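Local atomic coordinates of aspartate semialdehyde dehydrogenase (Francisella tularensis subsp. tularensis, PDB entry 4WOJ), a protein that probably catalyses the NADPH-dependent reductive dephosphorylation of L-aspartyl 4-phosphate to L-aspartate semialdehyde, an early step toward lysine, methionine and threonine. Residues 8-13 with 363-368; 22-27 with 31-36; 144-149 with 278-283; 295-300 with 329-334. All blocks are in the same frame, centred on the assembly; numbering follows the deposited sequence.

Contact 1 of 4, residues 8-13 with 363-368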
loop_
_atom_site.group_PDB
_atom_site.type_symbol
_atom_site.label_atom_id
_atom_site.label_comp_id
_atom_site.label_asym_id
_atom_site.label_seq_id
_atom_site.Cartn_x
_atom_site.Cartn_y
_atom_site.Cartn_z
ATOM N N LEU B 8 35.042 -27.518 4.206
ATOM C CA LEU B 8 35.063 -26.059 4.168
ATOM C C LEU B 8 34.840 -25.355 5.496
ATOM O O LEU B 8 33.915 -25.672 6.246
ATOM C CB LEU B 8 34.106 -25.540 3.114
ATOM C CG LEU B 8 34.649 -25.825 1.718
ATOM C CD1 LEU B 8 33.679 -25.329 0.664
ATOM C CD2 LEU B 8 36.023 -25.200 1.529
ATOM N N LYS B 9 35.724 -24.417 5.799
ATOM C CA LYS B 9 35.577 -23.646 7.008
ATOM C C LYS B 9 34.736 -22.428 6.692
ATOM O O LYS B 9 35.177 -21.552 5.964
ATOM C CB LYS B 9 36.929 -23.222 7.545
ATOM C CG LYS B 9 37.866 -24.382 7.763
ATOM C CD LYS B 9 39.110 -23.905 8.479
ATOM C CE LYS B 9 38.900 -23.993 9.983
ATOM N NZ LYS B 9 40.080 -23.453 10.721
ATOM N N VAL B 10 33.539 -22.375 7.275
ATOM C CA VAL B 10 32.587 -21.312 6.988
ATOM C C VAL B 10 32.297 -20.508 8.226
ATOM O O VAL B 10 31.895 -21.057 9.249
ATOM C CB VAL B 10 31.247 -21.855 6.476
ATOM C CG1 VAL B 10 30.438 -20.730 5.849
ATOM C CG2 VAL B 10 31.468 -22.963 5.467
ATOM N N GLY B 11 32.465 -19.195 8.101
ATOM C CA GLY B 11 32.264 -18.267 9.210
ATOM C C GLY B 11 30.978 -17.498 9.005
ATOM O O GLY B 11 30.624 -17.156 7.884
ATOM N N PHE B 12 30.271 -17.250 10.097
ATOM C CA PHE B 12 28.987 -16.567 10.049
ATOM C C PHE B 12 29.014 -15.262 10.848
ATOM O O PHE B 12 29.237 -15.269 12.060
ATOM C CB PHE B 12 27.875 -17.497 10.563
ATOM C CG PHE B 12 27.681 -18.701 9.701
ATOM C CD1 PHE B 12 26.867 -18.636 8.562
ATOM C CD2 PHE B 12 28.373 -19.870 9.966
ATOM C CE1 PHE B 12 26.723 -19.746 7.729
ATOM C CE2 PHE B 12 28.225 -20.988 9.150
ATOM C CZ PHE B 12 27.409 -20.924 8.022
ATOM N N ILE B 13 28.799 -14.148 10.143
ATOM C CA ILE B 13 28.572 -12.842 10.779
ATOM C C ILE B 13 27.121 -12.395 10.541
ATOM O O ILE B 13 26.571 -12.643 9.497
ATOM C CB ILE B 13 29.548 -11.776 10.258
ATOM C CG1 ILE B 13 30.945 -12.373 10.051
ATOM C CG2 ILE B 13 29.637 -10.629 11.254
ATOM C CD1 ILE B 13 31.237 -12.843 8.651
ATOM N N ARG B 363 21.246 -20.524 -0.286
ATOM C CA ARG B 363 21.281 -21.349 -1.485
ATOM C C ARG B 363 22.580 -21.184 -2.307
ATOM O O ARG B 363 23.050 -22.116 -2.940
ATOM C CB ARG B 363 20.027 -21.079 -2.339
ATOM C CG ARG B 363 18.728 -21.603 -1.685
ATOM C CD ARG B 363 17.502 -21.189 -2.499
ATOM N NE ARG B 363 17.617 -21.762 -3.830
ATOM C CZ ARG B 363 17.079 -22.911 -4.216
ATOM N NH1 ARG B 363 16.320 -23.656 -3.396
ATOM N NH2 ARG B 363 17.266 -23.318 -5.445
ATOM N N VAL B 364 23.165 -20.002 -2.294
ATOM C CA VAL B 364 24.407 -19.790 -3.017
ATOM C C VAL B 364 25.574 -20.389 -2.243
ATOM O O VAL B 364 26.513 -20.939 -2.828
ATOM C CB VAL B 364 24.630 -18.323 -3.372
ATOM C CG1 VAL B 364 25.027 -17.466 -2.182
ATOM C CG2 VAL B 364 25.651 -18.228 -4.519
ATOM N N LEU B 365 25.492 -20.341 -0.921
ATOM C CA LEU B 365 26.433 -21.080 -0.083
ATOM C C LEU B 365 26.541 -22.528 -0.524
ATOM O O LEU B 365 27.645 -23.055 -0.662
ATOM C CB LEU B 365 25.988 -21.041 1.375
ATOM C CG LEU B 365 26.840 -21.849 2.351
ATOM C CD1 LEU B 365 28.288 -21.385 2.369
ATOM C CD2 LEU B 365 26.252 -21.805 3.764
ATOM N N ASN B 366 25.387 -23.148 -0.765
ATOM C CA ASN B 366 25.321 -24.530 -1.219
ATOM C C ASN B 366 25.940 -24.800 -2.557
ATOM O O ASN B 366 26.493 -25.881 -2.774
ATOM C CB ASN B 366 23.887 -25.011 -1.251
ATOM C CG ASN B 366 23.367 -25.333 0.131
ATOM O OD1 ASN B 366 24.128 -25.549 1.055
ATOM N ND2 ASN B 366 22.063 -25.325 0.285
ATOM N N ILE B 367 25.822 -23.836 -3.459
ATOM C CA ILE B 367 26.413 -23.926 -4.789
ATOM C C ILE B 367 27.932 -23.820 -4.676
ATOM O O ILE B 367 28.654 -24.560 -5.295
ATOM C CB ILE B 367 25.854 -22.822 -5.699
ATOM C CG1 ILE B 367 24.364 -23.083 -5.964
ATOM C CG2 ILE B 367 26.577 -22.777 -7.042
ATOM C CD1 ILE B 367 23.621 -21.876 -6.508
ATOM N N ILE B 368 28.406 -22.927 -3.834
ATOM C CA ILE B 368 29.821 -22.818 -3.567
ATOM C C ILE B 368 30.396 -24.054 -2.826
ATOM O O ILE B 368 31.477 -24.515 -3.145
ATOM C CB ILE B 368 30.088 -21.516 -2.796
ATOM C CG1 ILE B 368 29.837 -20.339 -3.745
ATOM C CG2 ILE B 368 31.517 -21.476 -2.259
ATOM C CD1 ILE B 368 29.424 -19.046 -3.076
#
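The ring of F12 meets L365 at its edge. Methyl CD2 of L365 sits near the ring plane, with F12 CE1 4.5 Å from L365 CD2. F40 of the neighbouring strand 36-42 also meets this ring, the two planes turned by about 20°.

The other branch of L365 serves V10. V10 CG1 lies 4.1 Å from L365 CD1, and the two side chains cross obliquely. In L365 the CG is anti to the backbone N (chi1 176°), and the fork that follows sends one methyl to V10 and the other to F12. L365 thus bridges V10 and the ring of F12.

This is the Rossmann-type NAD-binding domain. Strand 8-13 is an inner strand of its parallel sheet, and the C-terminal helix 354-369 packs against one face. The helix segment runs nearly antiparallel to the strand segment, at 159°, with the axes 11.8 Å apart. I74 and I101, on two further strands, continue the apolar floor under L365 and I368.

Toward the start of the strand the contact thins. L8 CD1 approaches the backbone O of I368 at 4.5 Å, a loose van der Waals approach. No hydrogen bond joins the two segments, and the residues that touch are mostly buried. At the start of the helix segment, R363 forms a salt bridge with D118.

Contact 2 of 4, residues 22-27 with 31-36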
loop_
_atom_site.group_PDB
_atom_site.type_symbol
_atom_site.label_atom_id
_atom_site.label_comp_id
_atom_site.label_asym_id
_atom_site.label_seq_id
_atom_site.Cartn_x
_atom_site.Cartn_y
_atom_site.Cartn_z
ATOM N N VAL B 22 16.735 -16.225 10.718
ATOM C CA VAL B 22 15.932 -16.899 9.730
ATOM C C VAL B 22 16.851 -17.799 8.895
ATOM O O VAL B 22 16.483 -18.915 8.536
ATOM C CB VAL B 22 15.130 -15.888 8.928
ATOM C CG1 VAL B 22 14.468 -16.562 7.729
ATOM C CG2 VAL B 22 14.079 -15.255 9.850
ATOM N N LEU B 23 18.083 -17.352 8.697
ATOM C CA LEU B 23 19.076 -18.139 7.984
ATOM C C LEU B 23 19.477 -19.375 8.769
ATOM O O LEU B 23 19.447 -20.478 8.241
ATOM C CB LEU B 23 20.303 -17.283 7.693
ATOM C CG LEU B 23 21.433 -18.015 7.008
ATOM C CD1 LEU B 23 21.023 -18.389 5.615
ATOM C CD2 LEU B 23 22.712 -17.182 7.009
ATOM N N MET B 24 19.836 -19.184 10.039
ATOM C CA MET B 24 20.130 -20.299 10.935
ATOM C C MET B 24 19.007 -21.281 10.893
ATOM O O MET B 24 19.210 -22.464 10.664
ATOM C CB MET B 24 20.265 -19.838 12.380
ATOM C CG MET B 24 21.468 -18.970 12.674
ATOM S SD MET B 24 22.967 -19.704 12.059
ATOM C CE MET B 24 23.286 -18.614 10.665
ATOM N N SER B 25 17.797 -20.807 11.114
ATOM C CA SER B 25 16.678 -21.740 11.123
ATOM C C SER B 25 16.552 -22.507 9.834
ATOM O O SER B 25 16.146 -23.653 9.817
ATOM C CB SER B 25 15.380 -21.024 11.369
ATOM O OG SER B 25 14.311 -21.821 10.851
ATOM N N ARG B 26 16.870 -21.859 8.718
ATOM C CA ARG B 26 16.660 -22.483 7.418
ATOM C C ARG B 26 17.760 -23.493 7.157
ATOM O O ARG B 26 17.543 -24.541 6.515
ATOM C CB ARG B 26 16.579 -21.423 6.310
ATOM C CG ARG B 26 15.208 -20.761 6.254
ATOM C CD ARG B 26 14.146 -21.721 5.727
ATOM N NE ARG B 26 14.476 -22.196 4.377
ATOM C CZ ARG B 26 14.092 -23.363 3.860
ATOM N NH1 ARG B 26 13.348 -24.206 4.572
ATOM N NH2 ARG B 26 14.436 -23.683 2.620
ATOM N N MET B 27 18.933 -23.191 7.699
ATOM C CA MET B 27 20.039 -24.138 7.651
ATOM C C MET B 27 19.827 -25.386 8.513
ATOM O O MET B 27 20.079 -26.501 8.055
ATOM C CB MET B 27 21.345 -23.436 7.969
ATOM C CG MET B 27 21.747 -22.525 6.806
ATOM S SD MET B 27 23.213 -21.540 7.116
ATOM C CE MET B 27 24.503 -22.759 6.855
ATOM N N LYS B 31 19.636 -29.203 6.909
ATOM C CA LYS B 31 20.892 -29.932 7.221
ATOM C C LYS B 31 22.081 -29.299 6.488
ATOM O O LYS B 31 23.007 -29.992 6.067
ATOM C CB LYS B 31 20.798 -31.407 6.817
ATOM C CG LYS B 31 19.512 -32.120 7.179
ATOM C CD LYS B 31 19.365 -33.364 6.312
ATOM C CE LYS B 31 18.654 -34.510 7.019
ATOM N NZ LYS B 31 19.585 -35.142 7.992
ATOM N N ASP B 32 22.059 -27.983 6.346
ATOM C CA ASP B 32 23.150 -27.281 5.671
ATOM C C ASP B 32 24.456 -27.146 6.477
ATOM O O ASP B 32 25.476 -26.781 5.920
ATOM C CB ASP B 32 22.680 -25.917 5.185
ATOM C CG ASP B 32 21.760 -26.014 3.982
ATOM O OD1 ASP B 32 21.840 -26.983 3.190
ATOM O OD2 ASP B 32 20.945 -25.096 3.829
ATOM N N PHE B 33 24.447 -27.477 7.762
ATOM C CA PHE B 33 25.718 -27.588 8.515
ATOM C C PHE B 33 26.466 -28.908 8.293
ATOM O O PHE B 33 27.636 -29.018 8.628
ATOM C CB PHE B 33 25.503 -27.327 10.010
ATOM C CG PHE B 33 25.097 -25.910 10.309
ATOM C CD1 PHE B 33 25.988 -24.875 10.154
ATOM C CD2 PHE B 33 23.810 -25.612 10.708
ATOM C CE1 PHE B 33 25.612 -23.561 10.389
ATOM C CE2 PHE B 33 23.426 -24.304 10.954
ATOM C CZ PHE B 33 24.332 -23.270 10.795
ATOM N N ASP B 34 25.806 -29.894 7.694
ATOM C CA ASP B 34 26.364 -31.249 7.620
ATOM C C ASP B 34 27.804 -31.363 7.121
ATOM O O ASP B 34 28.579 -32.152 7.682
ATOM C CB ASP B 34 25.447 -32.208 6.852
ATOM C CG ASP B 34 24.219 -32.602 7.657
ATOM O OD1 ASP B 34 23.891 -31.909 8.632
ATOM O OD2 ASP B 34 23.566 -33.595 7.324
ATOM N N CYS B 35 28.186 -30.598 6.112
ATOM C CA CYS B 35 29.501 -30.832 5.479
ATOM C C CYS B 35 30.412 -29.630 5.479
ATOM O O CYS B 35 31.140 -29.382 4.520
ATOM C CB CYS B 35 29.306 -31.332 4.056
ATOM S SG CYS B 35 28.355 -32.852 4.035
ATOM N N ILE B 36 30.381 -28.903 6.581
ATOM C CA ILE B 36 31.168 -27.708 6.741
ATOM C C ILE B 36 31.608 -27.596 8.184
ATOM O O ILE B 36 31.029 -28.241 9.064
ATOM C CB ILE B 36 30.322 -26.469 6.391
ATOM C CG1 ILE B 36 29.049 -26.437 7.251
ATOM C CG2 ILE B 36 29.940 -26.466 4.915
ATOM C CD1 ILE B 36 28.406 -25.077 7.312
#
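A Schellman motif ends helix 18-30, and the contact is built round it. K31 has positive phi and turns the chain out of the helix. The N-H of D32 then bonds back to M27 O, with D32 N 3.0 Å from M27 O. The N-H...O angle is 159°, and the donor is tilted 23° from the carbonyl plane. A type I beta turn from K31 to D34 follows.

The turn brings the F33 ring against two methionines. M27 lays its CE methyl over one face, offset toward the rim and 4.1 Å from the ring centroid, as a CH-pi contact. Its chain is extended at chi2 and bends at chi3 (78°), which folds the methyl over the ring. M27 CB also touches the ring at F33 CE2, 3.7 Å away. M24 comes at the edge instead, with M24 SD 4.0 Å from F33 CZ. F53 and Y57 meet the same ring from elsewhere in the chain.

The carboxylate of D32 makes a salt bridge with R362 on helix 354-369, while R26 pairs with E359 there. The whole arrangement is a capped helix end with Met-aromatic packing, in the first beta-alpha-beta unit of a Rossmann-type domain.

Contact 3 of 4, residues 144-149 with 278-283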
loop_
_atom_site.group_PDB
_atom_site.type_symbol
_atom_site.label_atom_id
_atom_site.label_comp_id
_atom_site.label_asym_id
_atom_site.label_seq_id
_atom_site.Cartn_x
_atom_site.Cartn_y
_atom_site.Cartn_z
ATOM N N SER B 144 14.055 -9.246 -5.404
ATOM C CA SER B 144 14.061 -10.676 -5.260
ATOM C C SER B 144 12.664 -11.190 -5.324
ATOM O O SER B 144 12.400 -12.193 -5.933
ATOM C CB SER B 144 14.677 -11.049 -3.950
ATOM O OG SER B 144 16.060 -10.909 -4.125
ATOM N N LEU B 145 11.762 -10.474 -4.696
ATOM C CA LEU B 145 10.411 -10.952 -4.549
ATOM C C LEU B 145 9.610 -10.775 -5.806
ATOM O O LEU B 145 8.710 -11.522 -6.070
ATOM C CB LEU B 145 9.747 -10.228 -3.371
ATOM C CG LEU B 145 10.347 -10.725 -2.051
ATOM C CD1 LEU B 145 9.844 -9.958 -0.852
ATOM C CD2 LEU B 145 10.053 -12.196 -1.901
ATOM N N MET B 146 9.919 -9.733 -6.560
ATOM C CA MET B 146 9.211 -9.454 -7.790
ATOM C C MET B 146 9.635 -10.427 -8.867
ATOM O O MET B 146 8.815 -11.039 -9.551
ATOM C CB MET B 146 9.573 -8.064 -8.239
ATOM C CG MET B 146 8.920 -7.690 -9.525
ATOM S SD MET B 146 9.804 -6.270 -10.155
ATOM C CE MET B 146 10.654 -7.121 -11.465
ATOM N N SER B 147 10.942 -10.572 -8.993
ATOM C CA SER B 147 11.515 -11.352 -10.055
ATOM C C SER B 147 11.058 -12.779 -9.952
ATOM O O SER B 147 10.725 -13.398 -10.963
ATOM C CB SER B 147 13.047 -11.312 -9.970
ATOM O OG SER B 147 13.503 -9.969 -10.033
ATOM N N LEU B 148 11.043 -13.312 -8.727
ATOM C CA LEU B 148 10.505 -14.657 -8.473
ATOM C C LEU B 148 9.022 -14.791 -8.835
ATOM O O LEU B 148 8.598 -15.825 -9.332
ATOM C CB LEU B 148 10.707 -15.087 -6.987
ATOM C CG LEU B 148 12.147 -15.351 -6.543
ATOM C CD1 LEU B 148 12.275 -15.320 -5.017
ATOM C CD2 LEU B 148 12.632 -16.685 -7.074
ATOM N N ALA B 149 8.228 -13.780 -8.556
ATOM C CA ALA B 149 6.801 -13.875 -8.814
ATOM C C ALA B 149 6.507 -13.938 -10.336
ATOM O O ALA B 149 5.719 -14.759 -10.795
ATOM C CB ALA B 149 6.089 -12.700 -8.202
ATOM N N GLN B 278 3.254 -6.111 -3.266
ATOM C CA GLN B 278 3.555 -5.362 -4.485
ATOM C C GLN B 278 2.424 -5.507 -5.466
ATOM O O GLN B 278 2.101 -6.614 -5.856
ATOM C CB GLN B 278 4.823 -5.920 -5.164
ATOM C CG GLN B 278 6.115 -5.466 -4.536
ATOM C CD GLN B 278 7.364 -5.928 -5.228
ATOM O OE1 GLN B 278 7.912 -6.958 -4.912
ATOM N NE2 GLN B 278 7.876 -5.102 -6.125
ATOM N N ALA B 279 1.887 -4.371 -5.894
ATOM C CA ALA B 279 1.046 -4.256 -7.062
ATOM C C ALA B 279 1.887 -3.992 -8.330
ATOM O O ALA B 279 2.580 -3.002 -8.452
ATOM C CB ALA B 279 0.040 -3.149 -6.862
ATOM N N LEU B 280 1.794 -4.896 -9.289
ATOM C CA LEU B 280 2.614 -4.856 -10.446
ATOM C C LEU B 280 1.758 -4.518 -11.617
ATOM O O LEU B 280 0.641 -4.998 -11.739
ATOM C CB LEU B 280 3.304 -6.185 -10.681
ATOM C CG LEU B 280 4.234 -6.664 -9.580
ATOM C CD1 LEU B 280 4.968 -7.871 -10.118
ATOM C CD2 LEU B 280 5.238 -5.639 -9.106
ATOM N N THR B 281 2.282 -3.640 -12.464
ATOM C CA THR B 281 1.682 -3.378 -13.771
ATOM C C THR B 281 2.775 -3.640 -14.772
ATOM O O THR B 281 3.805 -2.979 -14.779
ATOM C CB THR B 281 1.142 -1.959 -13.850
ATOM O OG1 THR B 281 0.191 -1.757 -12.784
ATOM C CG2 THR B 281 0.445 -1.712 -15.170
ATOM N N VAL B 282 2.582 -4.678 -15.564
ATOM C CA VAL B 282 3.654 -5.226 -16.393
ATOM C C VAL B 282 3.275 -5.073 -17.854
ATOM O O VAL B 282 2.171 -5.509 -18.249
ATOM C CB VAL B 282 3.894 -6.707 -16.130
ATOM C CG1 VAL B 282 5.106 -7.176 -16.890
ATOM C CG2 VAL B 282 4.110 -6.969 -14.632
ATOM N N LYS B 283 4.164 -4.438 -18.635
ATOM C CA LYS B 283 3.965 -4.324 -20.080
ATOM C C LYS B 283 4.752 -5.448 -20.715
ATOM O O LYS B 283 5.920 -5.630 -20.423
ATOM C CB LYS B 283 4.453 -3.000 -20.608
ATOM C CG LYS B 283 4.202 -2.827 -22.094
ATOM C CD LYS B 283 4.726 -1.499 -22.588
ATOM C CE LYS B 283 4.110 -1.125 -23.911
ATOM N NZ LYS B 283 2.721 -0.622 -23.725
#
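M146 holds its CG anti to the backbone N (chi1 178°), which places CG beside L280 on strand 275-284. M146 CG comes 4.0 Å from L280 CD1, the two side chains crossing at a slant. Q278 reaches the helix by a different shape. Its chi2 of -177° extends the chain beyond CG and sets the amide beside the helix.

The amide lies next to L145 and M146. Q278 OE1 is 3.9 Å from M146 CB and 4.1 Å from L145 CB. Q278 NE2 lies 4.0 Å from M146 CB and is hydrogen-bonded to S164 on strand 159-167. That bond helps to fix the rotation of the amide.

The helix segment crosses the strand segment at 53°, with 10.5 Å between axes. Helix 141-149 begins at C141, the predicted acyl-thioester residue, and strand 275-284 carries H276, the predicted proton acceptor, so the contact lies beside both. The L145 side chain is about 4 Å from that of H276.

All four touching residues are buried, and no hydrogen bond spans the segments. These two segments therefore meet by van der Waals contact alone, with the polar amide anchored on the sheet side.

Contact 4 of 4, residues 295-300 with 329-334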
loop_
_atom_site.group_PDB
_atom_site.type_symbol
_atom_site.label_atom_id
_atom_site.label_comp_id
_atom_site.label_asym_id
_atom_site.label_seq_id
_atom_site.Cartn_x
_atom_site.Cartn_y
_atom_site.Cartn_z
ATOM N N GLN B 295 -0.443 -19.184 -16.892
ATOM C CA GLN B 295 0.283 -20.421 -17.140
ATOM C C GLN B 295 1.778 -20.190 -16.928
ATOM O O GLN B 295 2.395 -20.801 -16.054
ATOM C CB GLN B 295 -0.028 -20.973 -18.539
ATOM C CG GLN B 295 0.667 -22.293 -18.839
ATOM C CD GLN B 295 0.201 -23.430 -17.914
ATOM O OE1 GLN B 295 -0.887 -23.375 -17.314
ATOM N NE2 GLN B 295 1.025 -24.472 -17.800
ATOM N N LYS B 296 2.331 -19.285 -17.726
ATOM C CA LYS B 296 3.747 -18.912 -17.625
ATOM C C LYS B 296 4.123 -18.558 -16.180
ATOM O O LYS B 296 5.130 -19.036 -15.678
ATOM C CB LYS B 296 4.087 -17.708 -18.506
ATOM C CG LYS B 296 3.592 -17.833 -19.935
ATOM C CD LYS B 296 4.710 -18.067 -20.911
ATOM C CE LYS B 296 4.177 -17.945 -22.322
ATOM N NZ LYS B 296 4.696 -19.072 -23.130
ATOM N N ILE B 297 3.329 -17.704 -15.537
ATOM C CA ILE B 297 3.648 -17.284 -14.183
ATOM C C ILE B 297 3.780 -18.536 -13.271
ATOM O O ILE B 297 4.748 -18.684 -12.533
ATOM C CB ILE B 297 2.613 -16.311 -13.598
ATOM C CG1 ILE B 297 2.911 -14.896 -14.056
ATOM C CG2 ILE B 297 2.622 -16.375 -12.053
ATOM C CD1 ILE B 297 1.780 -13.934 -13.795
ATOM N N SER B 298 2.810 -19.419 -13.416
ATOM C CA SER B 298 2.657 -20.615 -12.593
ATOM C C SER B 298 3.802 -21.569 -12.793
ATOM O O SER B 298 4.056 -22.374 -11.918
ATOM C CB SER B 298 1.334 -21.345 -12.890
ATOM O OG SER B 298 1.529 -22.299 -13.885
ATOM N N GLN B 299 4.509 -21.472 -13.904
ATOM C CA GLN B 299 5.700 -22.313 -14.142
ATOM C C GLN B 299 7.073 -21.610 -13.962
ATOM O O GLN B 299 8.099 -22.143 -14.340
ATOM C CB GLN B 299 5.601 -22.997 -15.512
ATOM C CG GLN B 299 4.385 -23.929 -15.594
ATOM C CD GLN B 299 4.563 -25.179 -16.461
ATOM O OE1 GLN B 299 3.583 -25.678 -17.028
ATOM N NE2 GLN B 299 5.788 -25.707 -16.559
ATOM N N GLY B 300 7.100 -20.463 -13.312
ATOM C CA GLY B 300 8.363 -19.784 -13.075
ATOM C C GLY B 300 9.308 -20.486 -12.120
ATOM O O GLY B 300 10.542 -20.384 -12.289
ATOM N N ILE B 329 5.718 -17.501 -2.729
ATOM C CA ILE B 329 5.647 -16.243 -3.450
ATOM C C ILE B 329 4.199 -16.212 -3.941
ATOM O O ILE B 329 3.871 -16.785 -4.987
ATOM C CB ILE B 329 6.663 -16.244 -4.650
ATOM C CG1 ILE B 329 8.073 -16.468 -4.126
ATOM C CG2 ILE B 329 6.615 -14.959 -5.451
ATOM C CD1 ILE B 329 8.484 -15.449 -3.070
ATOM N N ALA B 330 3.315 -15.607 -3.170
ATOM C CA ALA B 330 1.927 -15.564 -3.607
ATOM C C ALA B 330 1.728 -14.448 -4.666
ATOM O O ALA B 330 2.365 -13.397 -4.643
ATOM C CB ALA B 330 0.999 -15.381 -2.437
ATOM N N ILE B 331 0.877 -14.723 -5.630
ATOM C CA ILE B 331 0.640 -13.771 -6.714
ATOM C C ILE B 331 -0.730 -13.951 -7.274
ATOM O O ILE B 331 -1.129 -15.055 -7.621
ATOM C CB ILE B 331 1.670 -13.934 -7.814
ATOM C CG1 ILE B 331 1.244 -13.104 -9.060
ATOM C CG2 ILE B 331 1.878 -15.380 -8.135
ATOM C CD1 ILE B 331 2.348 -12.951 -10.047
ATOM N N GLY B 332 -1.480 -12.878 -7.309
ATOM C CA GLY B 332 -2.893 -12.967 -7.647
ATOM C C GLY B 332 -3.432 -11.702 -8.241
ATOM O O GLY B 332 -2.688 -10.832 -8.597
ATOM N N ARG B 333 -4.747 -11.634 -8.359
ATOM C CA ARG B 333 -5.419 -10.514 -8.939
ATOM C C ARG B 333 -4.886 -10.335 -10.374
ATOM O O ARG B 333 -4.830 -9.245 -10.889
ATOM C CB ARG B 333 -5.233 -9.257 -8.090
ATOM C CG ARG B 333 -5.738 -9.364 -6.650
ATOM C CD ARG B 333 -7.235 -9.612 -6.522
ATOM N NE ARG B 333 -7.990 -8.969 -7.600
ATOM C CZ ARG B 333 -8.366 -7.686 -7.652
ATOM N NH1 ARG B 333 -8.059 -6.832 -6.686
ATOM N NH2 ARG B 333 -9.061 -7.247 -8.707
ATOM N N ILE B 334 -4.516 -11.442 -10.995
ATOM C CA ILE B 334 -3.936 -11.436 -12.310
ATOM C C ILE B 334 -5.018 -11.113 -13.328
ATOM O O ILE B 334 -5.928 -11.873 -13.537
ATOM C CB ILE B 334 -3.276 -12.785 -12.663
ATOM C CG1 ILE B 334 -2.144 -13.093 -11.673
ATOM C CG2 ILE B 334 -2.743 -12.759 -14.095
ATOM C CD1 ILE B 334 -1.810 -14.564 -11.534
#
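I331 and I334 of strand 329-336 close on I297, which is the residue of helix 290-298 that faces them. The strand opens with I329, whose side chain turns to helix 141-149, where L145, L148 and A149 receive it. A330 follows, and its backbone O accepts a hydrogen bond from T348 OG1 on the neighbouring strand 343-351.

I331 makes the main contact. Its CD1 methyl lies 3.9 Å from I297 CD1, and the two side chains reach toward each other tip to tip. I331 CG1 is anti to the backbone N (chi1 169°), and this aims the ethyl branch at the helix. The second branch of I297 takes part too: I297 CG2 is 4.0 Å from I331 CD1 and 4.1 Å from I331 CG2.

After G332, the backbone of R333 has positive phi (58°). This breaks the strand's alternation, so I331 and I334, three apart, both point toward the helix. The R333 guanidinium turns to the second subunit, with a salt bridge to E244 of that subunit. I297 CD1 lies 4.3 Å from I334 CD1. V304, V306 and F344 on the flanking strands complete the apolar surroundings of I297.

On the helix, S298 OG donates to Q295 O at 2.8 Å, in the carbonyl plane and on a lone pair. The arrangement is that of a helix packed on the mixed sheet of the semialdehyde dehydrogenase dimerisation domain.

Contacts 1 and 2 belong to the Rossmann-type domain, and contacts 3 and 4 gather at the mixed sheet of the dimerisation domain. Contacts 1 and 2 have their centres about 9 Å apart. They touch where M27 CE meets L365 and F12. Contacts 3 and 4 have their centres about 10 Å apart and touch through A149 and L145 against I329. Between the two groups the centres are about 29 to 31 Å apart. Along the chain contacts 2, 3 and 4 follow in series, all between the two segments of contact 1. The C-terminal helix 354-369 thus returns to the N-terminal domain after the chain has built the dimerisation domain.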